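Local coordinates for Endonuclease/exonuclease/phosphatase (Beutenbergia cavernae DSM 12333, PDB 4RUW), which belongs to the endonuclease/exonuclease/phosphatase family with a DNase I-like fold, carries a C-terminal Ig-like domain and holds a zinc ion, at residues Q216-L221 / Q255-E260; L236-T241 / S249-M254. One frame throughout, in Å; residues are numbered along the deposited sequence. Where two conformers were deposited one is given.

Contact 1 of 2, residues Q216-L221 / Q255-E260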
ATOM      1  N   GLN A 216      14.622  -3.160  -1.671  1.00 11.22           N
ATOM      2  CA  GLN A 216      14.000  -1.983  -1.080  1.00 11.49           C
ATOM      3  C   GLN A 216      12.841  -2.393  -0.190  1.00 11.26           C
ATOM      4  O   GLN A 216      12.708  -1.918   0.939  1.00 11.47           O
ATOM      5  CB  GLN A 216      13.509  -1.047  -2.184  1.00 11.93           C
ATOM      6  CG  GLN A 216      14.627  -0.477  -3.025  1.00 12.48           C
ATOM      7  CD  GLN A 216      14.145   0.236  -4.276  1.00 12.28           C
ATOM      8  OE1 GLN A 216      12.957   0.226  -4.624  1.00 12.84           O
ATOM      9  NE2 GLN A 216      15.081   0.878  -4.961  1.00 14.35           N
ATOM     10  N   LEU A 217      11.987  -3.268  -0.705  1.00 11.35           N
ATOM     11  CA  LEU A 217      10.828  -3.695   0.058  1.00 11.75           C
ATOM     12  C   LEU A 217      11.211  -4.416   1.354  1.00 11.23           C
ATOM     13  O   LEU A 217      10.557  -4.237   2.380  1.00 12.08           O
ATOM     14  CB  LEU A 217       9.895  -4.546  -0.797  1.00 12.16           C
ATOM     15  CG  LEU A 217       8.594  -4.990  -0.125  1.00 12.10           C
ATOM     16  CD1 LEU A 217       7.712  -3.804   0.275  1.00 14.03           C
ATOM     17  CD2 LEU A 217       7.850  -5.934  -1.035  1.00 13.32           C
ATOM     18  N   ARG A 218      12.248  -5.253   1.303  0.51 11.84           N
ATOM     19  CA  ARG A 218      12.750  -5.914   2.511  0.51 12.67           C
ATOM     20  C   ARG A 218      13.033  -4.892   3.590  0.51 11.98           C
ATOM     21  O   ARG A 218      12.644  -5.058   4.744  0.51 13.22           O
ATOM     22  CB  ARG A 218      14.041  -6.665   2.221  0.51 14.13           C
ATOM     23  CG  ARG A 218      13.848  -7.930   1.444  0.51 16.07           C
ATOM     24  CD  ARG A 218      13.257  -9.058   2.279  0.51 17.03           C
ATOM     25  NE  ARG A 218      13.736 -10.350   1.783  0.51 17.21           N
ATOM     26  CZ  ARG A 218      13.116 -11.509   1.992  0.51 17.34           C
ATOM     27  NH1 ARG A 218      13.603 -12.638   1.482  0.51 17.41           N
ATOM     28  NH2 ARG A 218      11.991 -11.546   2.696  0.51 15.23           N
ATOM     29  N   ILE A 219      13.746  -3.839   3.214  1.00 12.11           N
ATOM     30  CA  ILE A 219      14.139  -2.816   4.180  1.00 12.62           C
ATOM     31  C   ILE A 219      12.899  -2.090   4.710  1.00 11.88           C
ATOM     32  O   ILE A 219      12.753  -1.883   5.915  1.00 12.78           O
ATOM     33  CB  ILE A 219      15.131  -1.831   3.564  1.00 12.89           C
ATOM     34  CG1 ILE A 219      16.455  -2.545   3.302  1.00 14.75           C
ATOM     35  CG2 ILE A 219      15.355  -0.635   4.481  1.00 13.76           C
ATOM     36  CD1 ILE A 219      17.348  -1.838   2.334  1.00 18.05           C
ATOM     37  N   VAL A 220      11.985  -1.735   3.817  1.00 11.22           N
ATOM     38  CA  VAL A 220      10.753  -1.080   4.238  1.00 11.91           C
ATOM     39  C   VAL A 220      10.001  -1.943   5.255  1.00 11.66           C
ATOM     40  O   VAL A 220       9.617  -1.474   6.333  1.00 12.85           O
ATOM     41  CB  VAL A 220       9.857  -0.780   3.032  1.00 11.81           C
ATOM     42  CG1 VAL A 220       8.470  -0.361   3.473  1.00 13.07           C
ATOM     43  CG2 VAL A 220      10.501   0.290   2.168  1.00 12.90           C
ATOM     44  N   LEU A 221       9.815  -3.218   4.933  1.00 11.70           N
ATOM     45  CA  LEU A 221       9.041  -4.092   5.807  1.00 12.17           C
ATOM     46  C   LEU A 221       9.705  -4.288   7.162  1.00 12.11           C
ATOM     47  O   LEU A 221       9.035  -4.394   8.184  1.00 13.80           O
ATOM     48  CB  LEU A 221       8.777  -5.435   5.133  1.00 12.26           C
ATOM     49  CG  LEU A 221       7.842  -5.387   3.921  1.00 13.01           C
ATOM     50  CD1 LEU A 221       7.754  -6.761   3.270  1.00 14.09           C
ATOM     51  CD2 LEU A 221       6.461  -4.889   4.326  1.00 14.50           C
ATOM     52  N   GLN A 255       4.381  -9.631  -2.557  1.00 12.41           N
ATOM     53  CA  GLN A 255       3.119  -9.538  -1.832  1.00 12.50           C
ATOM     54  C   GLN A 255       3.040 -10.557  -0.692  1.00 12.40           C
ATOM     55  O   GLN A 255       2.462 -10.270   0.357  1.00 13.01           O
ATOM     56  CB  GLN A 255       1.925  -9.658  -2.783  1.00 13.70           C
ATOM     57  CG  GLN A 255       1.866  -8.538  -3.816  1.00 15.21           C
ATOM     58  CD  GLN A 255       1.296  -7.235  -3.276  1.00 14.66           C
ATOM     59  OE1 GLN A 255       0.615  -7.213  -2.247  1.00 16.41           O
ATOM     60  NE2 GLN A 255       1.543  -6.139  -3.996  1.00 16.15           N
ATOM     61  N   SER A 256       3.631 -11.736  -0.875  1.00 12.34           N
ATOM     62  CA  SER A 256       3.650 -12.719   0.199  1.00 13.05           C
ATOM     63  C   SER A 256       4.440 -12.186   1.396  1.00 12.55           C
ATOM     64  O   SER A 256       4.051 -12.409   2.533  1.00 13.15           O
ATOM     65  CB  SER A 256       4.195 -14.075  -0.273  1.00 13.73           C
ATOM     66  OG  SER A 256       5.610 -14.098  -0.405  1.00 13.69           O
ATOM     67  N   TRP A 257       5.526 -11.461   1.143  1.00 12.14           N
ATOM     68  CA  TRP A 257       6.313 -10.882   2.233  1.00 12.72           C
ATOM     69  C   TRP A 257       5.502  -9.856   3.010  1.00 11.95           C
ATOM     70  O   TRP A 257       5.563  -9.784   4.235  1.00 13.75           O
ATOM     71  CB  TRP A 257       7.555 -10.181   1.703  1.00 12.82           C
ATOM     72  CG  TRP A 257       8.560 -11.040   1.026  1.00 13.50           C
ATOM     73  CD1 TRP A 257       8.628 -12.402   1.023  1.00 13.45           C
ATOM     74  CD2 TRP A 257       9.653 -10.579   0.230  1.00 13.16           C
ATOM     75  NE1 TRP A 257       9.712 -12.815   0.276  1.00 14.43           N
ATOM     76  CE2 TRP A 257      10.355 -11.713  -0.218  1.00 13.55           C
ATOM     77  CE3 TRP A 257      10.118  -9.311  -0.131  1.00 14.04           C
ATOM     78  CZ2 TRP A 257      11.493 -11.615  -1.018  1.00 14.90           C
ATOM     79  CZ3 TRP A 257      11.250  -9.217  -0.922  1.00 15.22           C
ATOM     80  CH2 TRP A 257      11.919 -10.360  -1.361  1.00 15.83           C
ATOM     81  N   ILE A 258       4.751  -9.032   2.292  1.00 12.56           N
ATOM     82  CA  ILE A 258       3.950  -8.000   2.942  1.00 11.96           C
ATOM     83  C   ILE A 258       2.879  -8.652   3.824  1.00 12.41           C
ATOM     84  O   ILE A 258       2.675  -8.261   4.979  1.00 12.99           O
ATOM     85  CB  ILE A 258       3.301  -7.050   1.908  1.00 12.62           C
ATOM     86  CG1 ILE A 258       4.375  -6.343   1.072  1.00 12.86           C
ATOM     87  CG2 ILE A 258       2.428  -6.037   2.603  1.00 13.73           C
ATOM     88  CD1 ILE A 258       3.824  -5.600  -0.147  1.00 13.80           C
ATOM     89  N   ALA A 259       2.206  -9.662   3.282  1.00 12.32           N
ATOM     90  CA  ALA A 259       1.169 -10.353   4.032  1.00 13.25           C
ATOM     91  C   ALA A 259       1.751 -11.052   5.264  1.00 13.85           C
ATOM     92  O   ALA A 259       1.146 -11.023   6.335  1.00 14.26           O
ATOM     93  CB  ALA A 259       0.445 -11.345   3.136  1.00 13.98           C
ATOM     94  N   GLU A 260       3.004 -11.735   5.134  1.00 15.12           N
ATOM     95  CA  GLU A 260       3.688 -12.413   6.247  1.00 17.35           C
ATOM     96  C   GLU A 260       3.970 -11.463   7.385  1.00 18.07           C
ATOM     97  O   GLU A 260       4.030 -11.862   8.545  1.00 19.94           O
ATOM     98  CB  GLU A 260       5.053 -12.969   5.810  1.00 21.13           C
ATOM     99  CG  GLU A 260       5.071 -14.101   4.811  1.00 27.49           C
ATOM    100  CD  GLU A 260       6.496 -14.486   4.429  0.83 31.83           C
ATOM    101  OE1 GLU A 260       7.439 -13.757   4.792  0.44 34.79           O
ATOM    102  OE2 GLU A 260       6.683 -15.536   3.783  0.39 35.19           O
TER
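The guanidinium of R218 lies flat over one face of the W257 indole, in a cation-pi stack whose planes are only 10° apart. R218 CZ stands 3.6 Å from the centroid of the W257 six-membered ring, and R218 NH2 lies 3.3 Å from W257 CE2. A bend at chi2 (-74°) brings R218 CD over the same face, where it adds a CH-pi contact. R218 has a second deposited conformer and also touches a crystal neighbour, so this lid on the indole may be only part of its population. Beside the stack the interface is apolar and buried. CD1 of L221 meets W257 CB at 3.8 Å and also approaches I258 CG1. One turn earlier, L217 CD2 comes within 4.1 Å of I258 CG1. Over the segments 216-221 and 255-260 the helices run nearly parallel, their axes 10.7 Å apart at closest approach and 6° apart in direction. Helix 207-222 is the connection of a beta-alpha-beta crossover between the parallel neighbouring strands 192-200 and 230-233; V220 rests on strand 157-166. I258 packs on strand 296-300 of the same sheet, while S256 and E260 touch L341 of strand 334-342.

Contact 2 of 2, residues L236-T241 / S249-M254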
ATOM      1  N   LEU A 236       4.269   1.793  -4.720  1.00 12.15           N
ATOM      2  CA  LEU A 236       5.187   0.672  -4.605  1.00 12.06           C
ATOM      3  C   LEU A 236       5.646   0.164  -5.964  1.00 11.90           C
ATOM      4  O   LEU A 236       6.578  -0.634  -6.045  1.00 12.86           O
ATOM      5  CB  LEU A 236       4.576  -0.461  -3.784  1.00 13.61           C
ATOM      6  CG  LEU A 236       4.145  -0.073  -2.367  1.00 15.16           C
ATOM      7  CD1 LEU A 236       3.653  -1.293  -1.616  1.00 16.88           C
ATOM      8  CD2 LEU A 236       5.269   0.635  -1.602  1.00 17.24           C
ATOM      9  N   ASN A 237       4.985   0.623  -7.031  1.00 12.02           N
ATOM     10  CA  ASN A 237       5.416   0.292  -8.390  1.00 12.38           C
ATOM     11  C   ASN A 237       5.377  -1.201  -8.704  1.00 11.99           C
ATOM     12  O   ASN A 237       6.086  -1.677  -9.596  1.00 13.19           O
ATOM     13  CB  ASN A 237       6.812   0.863  -8.681  1.00 13.54           C
ATOM     14  CG  ASN A 237       6.763   2.162  -9.450  1.00 13.29           C
ATOM     15  OD1 ASN A 237       5.965   2.315 -10.377  1.00 14.90           O
ATOM     16  ND2 ASN A 237       7.625   3.105  -9.082  1.00 13.49           N
ATOM     17  N   ILE A 238       4.551  -1.936  -7.962  1.00 11.89           N
ATOM     18  CA  ILE A 238       4.349  -3.355  -8.213  1.00 12.20           C
ATOM     19  C   ILE A 238       2.863  -3.637  -8.299  1.00 11.54           C
ATOM     20  O   ILE A 238       2.075  -3.041  -7.564  1.00 12.10           O
ATOM     21  CB  ILE A 238       5.001  -4.245  -7.107  1.00 13.54           C
ATOM     22  CG1 ILE A 238       4.397  -3.964  -5.723  1.00 14.27           C
ATOM     23  CG2 ILE A 238       6.506  -4.064  -7.111  1.00 15.21           C
ATOM     24  CD1 ILE A 238       4.904  -4.914  -4.638  1.00 17.23           C
ATOM     25  N   TRP A 239       2.479  -4.529  -9.206  1.00 11.85           N
ATOM     26  CA  TRP A 239       1.150  -5.116  -9.157  1.00 11.49           C
ATOM     27  C   TRP A 239       1.102  -6.104  -7.993  1.00 11.87           C
ATOM     28  O   TRP A 239       2.126  -6.412  -7.380  1.00 12.75           O
ATOM     29  CB  TRP A 239       0.856  -5.917 -10.410  1.00 12.26           C
ATOM     30  CG  TRP A 239       0.850  -5.203 -11.720  1.00 12.76           C
ATOM     31  CD1 TRP A 239       1.175  -3.899 -11.988  1.00 13.06           C
ATOM     32  CD2 TRP A 239       0.469  -5.792 -12.962  1.00 12.80           C
ATOM     33  NE1 TRP A 239       1.019  -3.651 -13.344  1.00 13.60           N
ATOM     34  CE2 TRP A 239       0.587  -4.803 -13.955  1.00 13.83           C
ATOM     35  CE3 TRP A 239       0.045  -7.076 -13.327  1.00 14.31           C
ATOM     36  CZ2 TRP A 239       0.297  -5.055 -15.295  1.00 14.75           C
ATOM     37  CZ3 TRP A 239      -0.242  -7.329 -14.644  1.00 14.68           C
ATOM     38  CH2 TRP A 239      -0.112  -6.325 -15.619  1.00 15.31           C
ATOM     39  N   THR A 240      -0.077  -6.646  -7.712  1.00 11.84           N
ATOM     40  CA  THR A 240      -0.169  -7.701  -6.714  1.00 12.08           C
ATOM     41  C   THR A 240       0.250  -9.067  -7.257  1.00 11.96           C
ATOM     42  O   THR A 240       0.584  -9.960  -6.472  1.00 12.88           O
ATOM     43  CB  THR A 240      -1.573  -7.820  -6.109  1.00 12.81           C
ATOM     44  OG1 THR A 240      -2.510  -8.057  -7.161  1.00 13.29           O
ATOM     45  CG2 THR A 240      -1.949  -6.552  -5.359  1.00 13.58           C
ATOM     46  N   THR A 241       0.245  -9.229  -8.581  1.00 12.27           N
ATOM     47  CA  THR A 241       0.600 -10.506  -9.194  1.00 13.09           C
ATOM     48  C   THR A 241       1.636 -10.291 -10.294  1.00 12.34           C
ATOM     49  O   THR A 241       1.764  -9.189 -10.841  1.00 13.13           O
ATOM     50  CB  THR A 241      -0.620 -11.228  -9.803  1.00 15.01           C
ATOM     51  OG1 THR A 241      -1.268 -10.370 -10.753  1.00 15.30           O
ATOM     52  CG2 THR A 241      -1.597 -11.659  -8.723  1.00 16.94           C
ATOM     53  N   SER A 249       9.344 -10.750 -13.395  1.00 18.78           N
ATOM     54  CA  SER A 249       8.448 -10.135 -12.427  1.00 17.74           C
ATOM     55  C   SER A 249       8.344 -10.997 -11.175  1.00 17.62           C
ATOM     56  O   SER A 249       8.223 -12.218 -11.266  1.00 20.14           O
ATOM     57  CB  SER A 249       7.070  -9.931 -13.053  1.00 17.71           C
ATOM     58  OG  SER A 249       6.201  -9.277 -12.149  1.00 15.64           O
ATOM     59  N   GLN A 250       8.405 -10.363 -10.005  1.00 16.13           N
ATOM     60  CA  GLN A 250       8.343 -11.107  -8.748  1.00 16.09           C
ATOM     61  C   GLN A 250       7.350 -10.484  -7.770  1.00 13.77           C
ATOM     62  O   GLN A 250       7.591 -10.395  -6.565  1.00 14.26           O
ATOM     63  CB  GLN A 250       9.738 -11.263  -8.149  1.00 19.99           C
ATOM     64  CG  GLN A 250      10.623 -12.132  -9.036  1.00 23.28           C
ATOM     65  CD  GLN A 250      12.029 -12.244  -8.541  1.00 25.19           C
ATOM     66  OE1 GLN A 250      12.290 -12.933  -7.563  1.00 24.58           O
ATOM     67  NE2 GLN A 250      12.956 -11.574  -9.221  1.00 26.47           N
ATOM     68  N   ASN A 251       6.207 -10.082  -8.314  1.00 13.38           N
ATOM     69  CA  ASN A 251       5.156  -9.474  -7.521  1.00 12.31           C
ATOM     70  C   ASN A 251       4.491 -10.422  -6.536  1.00 12.06           C
ATOM     71  O   ASN A 251       4.239 -10.044  -5.396  1.00 12.36           O
ATOM     72  CB  ASN A 251       4.124  -8.833  -8.437  1.00 13.06           C
ATOM     73  CG  ASN A 251       4.713  -7.706  -9.254  1.00 13.02           C
ATOM     74  OD1 ASN A 251       5.690  -7.078  -8.853  1.00 13.74           O
ATOM     75  ND2 ASN A 251       4.110  -7.436 -10.403  1.00 14.17           N
ATOM     76  N   ASN A 252       4.183 -11.648  -6.955  1.00 12.57           N
ATOM     77  CA  ASN A 252       3.587 -12.591  -6.002  1.00 12.96           C
ATOM     78  C   ASN A 252       4.487 -12.798  -4.787  1.00 12.55           C
ATOM     79  O   ASN A 252       4.017 -12.823  -3.649  1.00 12.92           O
ATOM     80  CB  ASN A 252       3.268 -13.937  -6.652  1.00 13.88           C
ATOM     81  CG  ASN A 252       2.013 -13.889  -7.493  1.00 13.63           C
ATOM     82  OD1 ASN A 252       2.029 -13.380  -8.611  1.00 14.43           O
ATOM     83  ND2 ASN A 252       0.908 -14.396  -6.952  1.00 15.54           N
ATOM     84  N   LEU A 253       5.784 -12.936  -5.027  1.00 12.64           N
ATOM     85  CA  LEU A 253       6.742 -13.094  -3.950  1.00 12.73           C
ATOM     86  C   LEU A 253       6.711 -11.882  -3.005  1.00 12.69           C
ATOM     87  O   LEU A 253       6.572 -12.025  -1.791  1.00 12.35           O
ATOM     88  CB  LEU A 253       8.140 -13.297  -4.532  1.00 13.65           C
ATOM     89  CG  LEU A 253       9.273 -13.474  -3.526  1.00 14.84           C
ATOM     90  CD1 LEU A 253       9.074 -14.729  -2.682  1.00 16.79           C
ATOM     91  CD2 LEU A 253      10.610 -13.506  -4.253  1.00 16.99           C
HETATM   92  N   MSE A 254       6.805 -10.680  -3.560  1.00 12.62           N
HETATM   93  CA  MSE A 254       6.810  -9.488  -2.728  1.00 12.41           C
HETATM   94  C   MSE A 254       5.518  -9.343  -1.929  1.00 11.98           C
HETATM   95  O   MSE A 254       5.546  -8.970  -0.754  1.00 12.23           O
HETATM   96  CB  MSE A 254       7.091  -8.248  -3.582  1.00 12.31           C
HETATM   97  CG  MSE A 254       8.573  -8.108  -3.947  1.00 13.33           C
HETATM   98 SE   MSE A 254       9.054  -6.443  -4.834  0.60 13.62          SE
HETATM   99  CE  MSE A 254       8.787  -7.008  -6.687  1.00 17.18           C
TER
HETATM  100  O   HOH W   1       4.720  -4.777 -11.396  1.00 15.34           O
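The irregular chain 236-241 passes the first turn of helix 251-260 and comes nearest at T241 and N252, whose CA atoms are 4.8 Å apart. N251 is the central side chain. Its ND2 donates a nearly straight hydrogen bond (167°) to T241 O at 3.0 Å; the acceptor lies in the N251 amide plane, whereas the donor stands 52° out of the T241 carbonyl plane. N251 ND2 also donates to a water at 2.9 Å, which accepts a second bond from W239 N, so one amide group ties together two points of the loop backbone. The other branch, N251 OD1, faces I238 CB at 3.4 Å, and N251 CB sits against W239 O. N252 runs alongside T241, with OD1 3.3 Å from T241 CA, but OD1 accepts its hydrogen bond from D242 N and ND2 is bonded to L347 O; T241 OG1 is bonded to Q371 NE2. At the apolar end, I238 CG2 meets CE of selenomethionine M254 at 3.7 Å, where the bend at chi3 (-90°) has placed that methyl. L236 and N237 close the Gly-Asp-Leu-Asn sequence that follows strand 230-233, a signature of the DNase I-like family. M254 continues onto L217 of helix 207-222, I238 O is bonded to Y297 OH on strand 296-300, and T240 O accepts from N368 ND2 of the Ig-like domain.

In the fold
Helix 251-260 serves both contacts: its first turn faces the loop in contact 2 and later turns face helix 207-222 in contact 1, with centres 10 Å apart. They join where L217 CD2 of contact 1 lies 3.5 Å from M254 CB of contact 2. Q255 makes a second junction, its CG 3.3 Å from T240 O and its NE2 weakly hydrogen-bonded to W239 O. Together the two contacts pack the loop and both helices beside the sheet containing strand 296-300, and A259 O, near the end of helix 251-260, is hydrogen-bonded to T339 OG1 and Q352 NE2 of the Ig-like domain. None of their residues is a zinc ligand; H98, D100, H107 and H137 form that site.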